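PDB 5FLG: 6-carboxyhexanoate--coa ligase from Bacillus subtilis, which is a ligase of the 6-carboxyhexanoate--CoA ligase family and, in this model, holds pimelic acid, magnesium and phosphoaminophosphonic acid-adenylate ester. Local coordinates for residues E158-A161 with H165-A168; H169-E174 with P198-G203. One frame throughout, in Å; residues are numbered along the deposited sequence.

Contact 1 joins helix 154-164 to the loop that follows it. Contact 2 joins the start of the next helix, 170-184, to the loop between strands 188-194 and 203-207. Contact 1 is the more peripheral, its centre about 18 Å from the centre of the chain, against about 10 Å for contact 2. Each is partly buried. Contact 1 is a local helix ending, made of mostly apolar packing, with a glutamate carboxylate against a methyl, and one backbone hydrogen bond. Contact 2 is long-range and polar, and pimelic acid joins its two sides. The contacts meet through Ile172, whose CD1 lies 3.7 Å from Val166 CG1.

Contact 1 of 2, residues E158-A161 with H165-A168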
loop_
_atom_site.group_PDB
_atom_site.type_symbol
_atom_site.label_atom_id
_atom_site.label_comp_id
_atom_site.label_asym_id
_atom_site.label_seq_id
_atom_site.Cartn_x
_atom_site.Cartn_y
_atom_site.Cartn_z
ATOM N N GLU A 158 5.210 27.409 3.126
ATOM C CA GLU A 158 5.826 28.162 4.227
ATOM C C GLU A 158 5.840 29.660 3.941
ATOM O O GLU A 158 5.523 30.491 4.814
ATOM C CB GLU A 158 7.252 27.663 4.463
ATOM C CG GLU A 158 7.336 26.271 5.082
ATOM C CD GLU A 158 7.283 26.266 6.617
ATOM O OE1 GLU A 158 7.787 27.226 7.248
ATOM O OE2 GLU A 158 6.753 25.293 7.214
ATOM N N LYS A 159 6.122 30.013 2.702
ATOM C CA LYS A 159 6.057 31.412 2.301
ATOM C C LYS A 159 4.653 31.971 2.442
ATOM O O LYS A 159 4.446 33.001 3.095
ATOM C CB LYS A 159 6.516 31.567 0.860
ATOM C CG LYS A 159 6.862 32.991 0.523
ATOM C CD LYS A 159 7.894 33.100 -0.589
ATOM C CE LYS A 159 8.491 34.501 -0.589
ATOM N NZ LYS A 159 9.527 34.697 -1.643
ATOM N N TRP A 160 3.663 31.204 1.987
ATOM C CA TRP A 160 2.277 31.630 2.158
ATOM C C TRP A 160 1.894 31.830 3.629
ATOM O O TRP A 160 1.263 32.815 4.010
ATOM C CB TRP A 160 1.326 30.621 1.497
ATOM C CG TRP A 160 -0.072 30.881 1.841
ATOM C CD1 TRP A 160 -0.980 31.604 1.112
ATOM C CD2 TRP A 160 -0.771 30.374 2.963
ATOM N NE1 TRP A 160 -2.185 31.649 1.774
ATOM C CE2 TRP A 160 -2.090 30.879 2.899
ATOM C CE3 TRP A 160 -0.408 29.568 4.044
ATOM C CZ2 TRP A 160 -3.045 30.578 3.847
ATOM C CZ3 TRP A 160 -1.351 29.299 5.011
ATOM C CH2 TRP A 160 -2.664 29.778 4.898
ATOM N N ALA A 161 2.314 30.924 4.492
ATOM C CA ALA A 161 1.902 31.030 5.871
ATOM C C ALA A 161 2.533 32.235 6.561
ATOM O O ALA A 161 1.899 32.929 7.349
ATOM C CB ALA A 161 2.256 29.762 6.605
ATOM N N HIS A 165 0.182 35.314 8.178
ATOM C CA HIS A 165 0.153 35.324 9.639
ATOM C C HIS A 165 -0.643 34.158 10.165
ATOM O O HIS A 165 -1.356 34.268 11.149
ATOM C CB HIS A 165 -0.413 36.631 10.192
ATOM C CG HIS A 165 0.287 37.847 9.675
ATOM N ND1 HIS A 165 1.627 38.079 9.892
ATOM C CD2 HIS A 165 -0.141 38.843 8.864
ATOM C CE1 HIS A 165 1.991 39.177 9.254
ATOM N NE2 HIS A 165 0.934 39.665 8.629
ATOM N N VAL A 166 -0.449 33.022 9.529
ATOM C CA VAL A 166 -1.019 31.752 9.965
ATOM C C VAL A 166 0.145 30.810 10.211
ATOM O O VAL A 166 1.137 30.860 9.467
ATOM C CB VAL A 166 -1.898 31.168 8.846
ATOM C CG1 VAL A 166 -2.386 29.776 9.208
ATOM C CG2 VAL A 166 -3.061 32.107 8.587
ATOM N N PRO A 167 0.052 29.968 11.252
ATOM C CA PRO A 167 1.173 29.078 11.572
ATOM C C PRO A 167 1.384 28.049 10.474
ATOM O O PRO A 167 0.422 27.582 9.875
ATOM C CB PRO A 167 0.707 28.362 12.855
ATOM C CG PRO A 167 -0.528 29.054 13.313
ATOM C CD PRO A 167 -1.120 29.701 12.098
ATOM N N ALA A 168 2.630 27.681 10.230
ATOM C CA ALA A 168 2.993 26.797 9.137
ATOM C C ALA A 168 2.791 25.319 9.484
ATOM O O ALA A 168 3.687 24.513 9.318
ATOM C CB ALA A 168 4.442 27.040 8.748
#
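Glu158 turns CG anti to its carbonyl carbon and then bends at chi2 (-87°), which brings its carboxylate to the methyl group of Ala168. OE2 of Glu158 makes the closest approach, 3.3 Å from Ala168 CB. This is a van der Waals contact with an alanine methyl, not a polar bond. With CG anti to the backbone N (chi1 170°), Trp160 sends its six-membered ring obliquely toward Val166, and Trp160 CH2 comes to 4.3 Å from Val166 CB. The same indole packs against Trp152 and Trp254, and it touches Leu176 of helix 170-184. The backbone forms a Schellman motif. His165 takes a positive phi just after the helix, and the chain turns back on the last turn. Val166 N then donates a hydrogen bond to Ala161 O at 3.2 Å, nearly straight at 161°. This bond closes the end of helix 154-164. The CB of Ala161 points toward the loop. Ala161 CB is 3.3 Å from Val166 O. The CB atoms of Ala161 and Ala168 are 4.1 Å apart.

Contact 2 of 2, residues H169-E174 with P198-G203; sequences HSRIKE and PDYITG. With PML (pimelic acid), chain C.
Arg171 lays its side chain over one face of the Tyr200 ring, and the pair forms part of the pimelic acid pocket. Arg171 belongs to the first turn of helix 170-184, with His169 as N-cap. Tyr200 lies in the loop that links two neighbouring antiparallel strands of the mixed sheet, 188-194 and 203-207. The guanidinium and ring planes are 11° apart, nearly parallel. The two side chains run past each other in opposite directions. Arg171 is extended from CG to NE, which carries CD across the ring. CD sits 3.5 Å from the Tyr200 centroid, almost on the ring normal, a CH-pi contact. Further out, the guanidinium covers Tyr200 CB, and Arg171 NH1 is 3.4 Å from Tyr200 CD1.

One edge of the guanidinium is turned to a carboxylate of pimelic acid. Arg171 NE donates a hydrogen bond to its O72 at 2.9 Å, bent to 133°. NH2 has its stronger partner in Asp197, a magnesium ligand, through a salt bridge to OD2. Asp199 adds a longer salt bridge, with Arg171 NH2 3.6 Å from Asp199 OD1. That carboxylate plane stands 83° from the guanidinium, and OD1 also hydrogen-bonds to Ser55. With Tyr200 against one face and these partners at NE and NH2, the rotation of the guanidinium is probably fixed.

The other end of pimelic acid lies at the Tyr200 ring edge. Tyr200 OH donates a very short hydrogen bond, 2.5 Å, to its O12. Arginine and tyrosine thus hold the two opposite carboxylates of one ligand. Tyr212, Ser195 and Arg214 also hydrogen-bond to it. Ile172 is an apolar neighbour of the carboxylate held by Tyr200, its CG1 3.3 Å from O12 of pimelic acid.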
loop_
_atom_site.group_PDB
_atom_site.type_symbol
_atom_site.label_atom_id
_atom_site.label_comp_id
_atom_site.label_asym_id
_atom_site.label_seq_id
_atom_site.Cartn_x
_atom_site.Cartn_y
_atom_site.Cartn_z
ATOM N N HIS A 169 1.592 24.954 9.898
ATOM C CA HIS A 169 1.315 23.581 10.305
ATOM C C HIS A 169 0.867 22.720 9.154
ATOM O O HIS A 169 0.104 23.168 8.258
ATOM C CB HIS A 169 0.239 23.556 11.389
ATOM C CG HIS A 169 0.653 24.218 12.664
ATOM N ND1 HIS A 169 -0.249 24.829 13.512
ATOM C CD2 HIS A 169 1.877 24.407 13.217
ATOM C CE1 HIS A 169 0.399 25.345 14.544
ATOM N NE2 HIS A 169 1.690 25.100 14.391
ATOM N N SER A 170 1.301 21.466 9.190
ATOM C CA SER A 170 0.930 20.504 8.176
ATOM C C SER A 170 -0.587 20.345 8.022
ATOM O O SER A 170 -1.059 20.061 6.932
ATOM C CB SER A 170 1.498 19.150 8.532
ATOM O OG SER A 170 2.896 19.222 8.556
ATOM N N ARG A 171 -1.289 20.300 9.150
ATOM C CA ARG A 171 -2.742 20.204 9.142
ATOM C C ARG A 171 -3.330 21.269 8.194
ATOM O O ARG A 171 -4.345 21.018 7.511
ATOM C CB ARG A 171 -3.302 20.437 10.558
ATOM C CG ARG A 171 -3.437 19.191 11.409
ATOM C CD ARG A 171 -4.341 19.448 12.604
ATOM N NE ARG A 171 -4.602 18.240 13.405
ATOM C CZ ARG A 171 -3.972 17.957 14.540
ATOM N NH1 ARG A 171 -2.988 18.742 14.948
ATOM N NH2 ARG A 171 -4.258 16.862 15.239
ATOM N N ILE A 172 -2.809 22.490 8.292
ATOM C CA ILE A 172 -3.415 23.619 7.567
ATOM C C ILE A 172 -3.065 23.516 6.093
ATOM O O ILE A 172 -3.943 23.627 5.209
ATOM C CB ILE A 172 -2.973 24.975 8.123
ATOM C CG1 ILE A 172 -3.505 25.167 9.535
ATOM C CG2 ILE A 172 -3.418 26.106 7.210
ATOM C CD1 ILE A 172 -2.774 26.248 10.316
ATOM N N LYS A 173 -1.829 23.126 5.828
ATOM C CA LYS A 173 -1.421 22.861 4.447
ATOM C C LYS A 173 -2.306 21.814 3.758
ATOM O O LYS A 173 -2.793 22.025 2.649
ATOM C CB LYS A 173 0.001 22.398 4.388
ATOM C CG LYS A 173 0.514 22.341 2.969
ATOM C CD LYS A 173 1.961 21.877 2.937
ATOM C CE LYS A 173 2.107 20.538 3.628
ATOM N NZ LYS A 173 3.337 19.891 3.190
ATOM N N GLU A 174 -2.563 20.721 4.461
ATOM C CA GLU A 174 -3.386 19.661 3.938
ATOM C C GLU A 174 -4.832 20.091 3.765
ATOM O O GLU A 174 -5.396 19.915 2.705
ATOM C CB GLU A 174 -3.273 18.400 4.809
ATOM C CG GLU A 174 -1.927 17.688 4.655
ATOM C CD GLU A 174 -1.526 16.791 5.854
ATOM O OE1 GLU A 174 -2.315 16.584 6.809
ATOM O OE2 GLU A 174 -0.399 16.276 5.840
ATOM N N PRO A 198 -8.602 14.013 18.684
ATOM C CA PRO A 198 -9.037 14.484 19.997
ATOM C C PRO A 198 -8.333 15.765 20.432
ATOM O O PRO A 198 -8.791 16.454 21.332
ATOM C CB PRO A 198 -8.697 13.309 20.929
ATOM C CG PRO A 198 -7.644 12.544 20.213
ATOM C CD PRO A 198 -7.992 12.671 18.753
ATOM N N ASP A 199 -7.283 16.143 19.739
ATOM C CA ASP A 199 -6.396 17.176 20.264
ATOM C C ASP A 199 -6.327 18.337 19.283
ATOM O O ASP A 199 -5.420 19.159 19.367
ATOM C CB ASP A 199 -5.003 16.612 20.501
ATOM C CG ASP A 199 -4.476 15.848 19.289
ATOM O OD1 ASP A 199 -5.263 15.485 18.357
ATOM O OD2 ASP A 199 -3.253 15.655 19.246
ATOM N N TYR A 200 -7.362 18.484 18.451
ATOM C CA TYR A 200 -7.421 19.634 17.540
ATOM C C TYR A 200 -8.850 20.061 17.247
ATOM O O TYR A 200 -9.650 19.269 16.714
ATOM C CB TYR A 200 -6.709 19.283 16.251
ATOM C CG TYR A 200 -6.337 20.484 15.441
ATOM C CD1 TYR A 200 -5.215 21.245 15.763
ATOM C CD2 TYR A 200 -7.162 20.923 14.397
ATOM C CE1 TYR A 200 -4.861 22.353 15.012
ATOM C CE2 TYR A 200 -6.865 22.078 13.695
ATOM C CZ TYR A 200 -5.723 22.790 13.996
ATOM O OH TYR A 200 -5.383 23.871 13.227
ATOM N N ILE A 201 -9.206 21.258 17.716
ATOM C CA ILE A 201 -10.605 21.685 17.746
ATOM C C ILE A 201 -10.960 22.766 16.726
ATOM O O ILE A 201 -12.123 23.167 16.606
ATOM C CB ILE A 201 -11.001 22.162 19.141
ATOM C CG1 ILE A 201 -10.226 23.424 19.517
ATOM C CG2 ILE A 201 -10.735 21.070 20.158
ATOM C CD1 ILE A 201 -10.807 24.139 20.717
ATOM N N THR A 202 -9.955 23.246 16.003
ATOM C CA THR A 202 -10.194 24.169 14.887
ATOM C C THR A 202 -10.741 23.470 13.676
ATOM O O THR A 202 -10.409 22.309 13.414
ATOM C CB THR A 202 -8.930 24.895 14.486
ATOM O OG1 THR A 202 -8.428 25.603 15.618
ATOM C CG2 THR A 202 -9.191 25.869 13.368
ATOM N N GLY A 203 -11.750 24.099 13.061
ATOM C CA GLY A 203 -12.296 23.608 11.806
ATOM C C GLY A 203 -12.495 24.762 10.848
ATOM O O GLY A 203 -11.877 25.816 11.006
HETATM C C1 PML C . -7.122 24.539 10.050
HETATM O O11 PML C . -7.272 25.503 9.230
HETATM O O12 PML C . -6.392 24.680 11.094
HETATM C C2 PML C . -8.148 23.394 9.959
HETATM C C3 PML C . -7.611 21.979 9.813
HETATM C C4 PML C . -8.507 20.908 10.460
HETATM C C5 PML C . -8.858 19.739 9.559
HETATM C C6 PML C . -8.639 18.365 10.185
HETATM C C7 PML C . -7.181 18.142 10.595
HETATM O O71 PML C . -6.287 18.213 9.719
HETATM O O72 PML C . -6.924 17.776 11.769
#